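Local structure of Exo beta-1,2-glucooligosaccharide sophorohydrolase (non-reducing end) (Parabacteroides distasonis ATCC 8503, 5Z06) at residues 286-291 with 673-678. The protein hydrolyses linear beta-1,2-glucan and beta-1,2-glucooligosaccharides of four or more units, releasing sophorose from the non-reducing end as an exo-acting enzyme. Sequence-based numbering, arbitrary orientation.
Sequences QLLDMV and VMIENY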
loop_
_atom_site.group_PDB
_atom_site.type_symbol
_atom_site.label_atom_id
_atom_site.label_comp_id
_atom_site.label_asym_id
_atom_site.label_seq_id
_atom_site.Cartn_x
_atom_site.Cartn_y
_atom_site.Cartn_z
ATOM N N GLN A 286 6.060 -18.524 14.628
ATOM C CA GLN A 286 6.183 -18.707 13.186
ATOM C C GLN A 286 5.375 -17.685 12.427
ATOM O O GLN A 286 5.831 -17.156 11.391
ATOM C CB GLN A 286 5.795 -20.141 12.790
ATOM C CG GLN A 286 6.838 -21.172 13.225
ATOM C CD GLN A 286 6.380 -22.611 13.024
ATOM O OE1 GLN A 286 5.356 -23.018 13.559
ATOM N NE2 GLN A 286 7.151 -23.388 12.258
ATOM N N LEU A 287 4.173 -17.394 12.918
ATOM C CA LEU A 287 3.364 -16.346 12.295
ATOM C C LEU A 287 4.041 -14.977 12.337
ATOM O O LEU A 287 4.061 -14.279 11.348
ATOM C CB LEU A 287 1.993 -16.265 12.918
ATOM C CG LEU A 287 1.055 -17.425 12.598
ATOM C CD1 LEU A 287 -0.178 -17.262 13.486
ATOM C CD2 LEU A 287 0.686 -17.493 11.126
ATOM N N LEU A 288 4.610 -14.620 13.482
ATOM C CA LEU A 288 5.379 -13.395 13.589
ATOM C C LEU A 288 6.510 -13.356 12.592
ATOM O O LEU A 288 6.675 -12.353 11.925
ATOM C CB LEU A 288 5.924 -13.210 15.007
ATOM C CG LEU A 288 4.852 -12.955 16.061
ATOM C CD1 LEU A 288 5.461 -13.026 17.453
ATOM C CD2 LEU A 288 4.124 -11.637 15.806
ATOM N N ASP A 289 7.275 -14.452 12.488
ATOM C CA ASP A 289 8.365 -14.561 11.524
ATOM C C ASP A 289 7.903 -14.316 10.118
ATOM O O ASP A 289 8.565 -13.628 9.368
ATOM C CB ASP A 289 9.018 -15.969 11.525
ATOM C CG ASP A 289 9.759 -16.280 12.796
ATOM O OD1 ASP A 289 10.084 -15.372 13.562
ATOM O OD2 ASP A 289 10.013 -17.468 13.043
ATOM N N MET A 290 6.810 -14.968 9.752
ATOM C CA MET A 290 6.264 -14.887 8.408
ATOM C C MET A 290 5.792 -13.465 8.118
ATOM O O MET A 290 6.085 -12.922 7.064
ATOM C CB MET A 290 5.086 -15.852 8.266
ATOM C CG MET A 290 4.313 -15.743 6.969
ATOM S SD MET A 290 2.780 -16.656 7.164
ATOM C CE MET A 290 1.696 -15.441 7.925
ATOM N N VAL A 291 5.066 -12.873 9.053
ATOM C CA VAL A 291 4.547 -11.528 8.843
ATOM C C VAL A 291 5.701 -10.535 8.712
ATOM O O VAL A 291 5.701 -9.707 7.821
ATOM C CB VAL A 291 3.566 -11.118 9.939
ATOM C CG1 VAL A 291 3.156 -9.650 9.791
ATOM C CG2 VAL A 291 2.327 -11.997 9.861
ATOM N N VAL A 673 8.945 -3.879 12.056
ATOM C CA VAL A 673 9.765 -3.196 13.026
ATOM C C VAL A 673 9.154 -3.283 14.401
ATOM O O VAL A 673 9.848 -3.586 15.362
ATOM C CB VAL A 673 9.944 -1.722 12.646
ATOM C CG1 VAL A 673 10.553 -0.935 13.808
ATOM C CG2 VAL A 673 10.826 -1.615 11.419
ATOM N N MET A 674 7.853 -3.004 14.498
ATOM C CA MET A 674 7.193 -3.025 15.807
ATOM C C MET A 674 6.984 -4.440 16.287
ATOM O O MET A 674 7.041 -4.698 17.480
ATOM C CB MET A 674 5.887 -2.243 15.769
ATOM C CG MET A 674 6.151 -0.777 15.499
ATOM S SD MET A 674 7.052 -0.043 16.872
ATOM C CE MET A 674 5.783 0.989 17.576
ATOM N N ILE A 675 6.750 -5.376 15.378
ATOM C CA ILE A 675 6.804 -6.785 15.798
ATOM C C ILE A 675 8.139 -7.014 16.455
ATOM O O ILE A 675 8.176 -7.529 17.570
ATOM C CB ILE A 675 6.527 -7.786 14.668
ATOM C CG1 ILE A 675 5.015 -7.758 14.372
ATOM C CG2 ILE A 675 6.951 -9.198 15.081
ATOM C CD1 ILE A 675 4.582 -8.514 13.138
ATOM N N GLU A 676 9.202 -6.571 15.796
ATOM C CA GLU A 676 10.540 -6.802 16.301
ATOM C C GLU A 676 10.774 -6.147 17.638
ATOM O O GLU A 676 11.397 -6.743 18.480
ATOM C CB GLU A 676 11.608 -6.337 15.308
ATOM C CG GLU A 676 13.004 -6.876 15.599
ATOM C CD GLU A 676 13.021 -8.386 15.711
ATOM O OE1 GLU A 676 12.436 -9.061 14.840
ATOM O OE2 GLU A 676 13.569 -8.898 16.701
ATOM N N ASN A 677 10.273 -4.927 17.833
ATOM C CA ASN A 677 10.435 -4.236 19.098
ATOM C C ASN A 677 9.697 -4.962 20.191
ATOM O O ASN A 677 10.180 -5.024 21.311
ATOM C CB ASN A 677 9.974 -2.776 19.013
ATOM C CG ASN A 677 11.003 -1.881 18.355
ATOM O OD1 ASN A 677 12.207 -2.132 18.427
ATOM N ND2 ASN A 677 10.536 -0.818 17.732
ATOM N N TYR A 678 8.543 -5.523 19.869
ATOM C CA TYR A 678 7.829 -6.363 20.825
ATOM C C TYR A 678 8.638 -7.602 21.171
ATOM O O TYR A 678 8.645 -8.024 22.308
ATOM C CB TYR A 678 6.434 -6.775 20.299
ATOM C CG TYR A 678 5.862 -7.983 20.985
ATOM C CD1 TYR A 678 5.401 -7.914 22.293
ATOM C CD2 TYR A 678 5.798 -9.188 20.331
ATOM C CE1 TYR A 678 4.884 -9.024 22.922
ATOM C CE2 TYR A 678 5.291 -10.308 20.944
ATOM C CZ TYR A 678 4.823 -10.223 22.231
ATOM O OH TYR A 678 4.303 -11.369 22.796
#
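I675 reaches from helix segment 673-678 to both L288 and V291, its CG2 turned to L288 and its CD1 to V291, with CD1 also brushing CD2 of L288. CG2 lies 3.8 Å from CD2 of L288, the two side chains meeting at a slant. The longer branch is directed by CG1 lying anti to the carbonyl carbon (chi1 -74°), and its CD1 ends 3.8 Å from CG1 of V291, whose short branched chain suits this buried spot and meets it nearly at a right angle. Beta-branched isoleucine suits its place because its two arms spread over two residues about one turn apart. The forked end of L288 serves two partners: while CD2 faces I675, CD1 approaches the Y678 ring at its edge, where the tyrosine offers carbon at the partly exposed margin, a looser 4.4 Å from CE2. No hydrogen bond links the segments; their axes run roughly antiparallel (145°), 10.3 Å apart at closest. Beside this apolar seam, D289 forms a salt bridge with R679, and buried E676 pairs with R339 and hydrogen-bonds T680 and Q292 of helix 284-297. Helices 284-297 and 665-680 thus pack together in the enzyme's helical part, probably an (alpha/alpha)6 barrel, with F620 touching L288, I675 and Y678, and helix 624-636 contacting V291 and Y678.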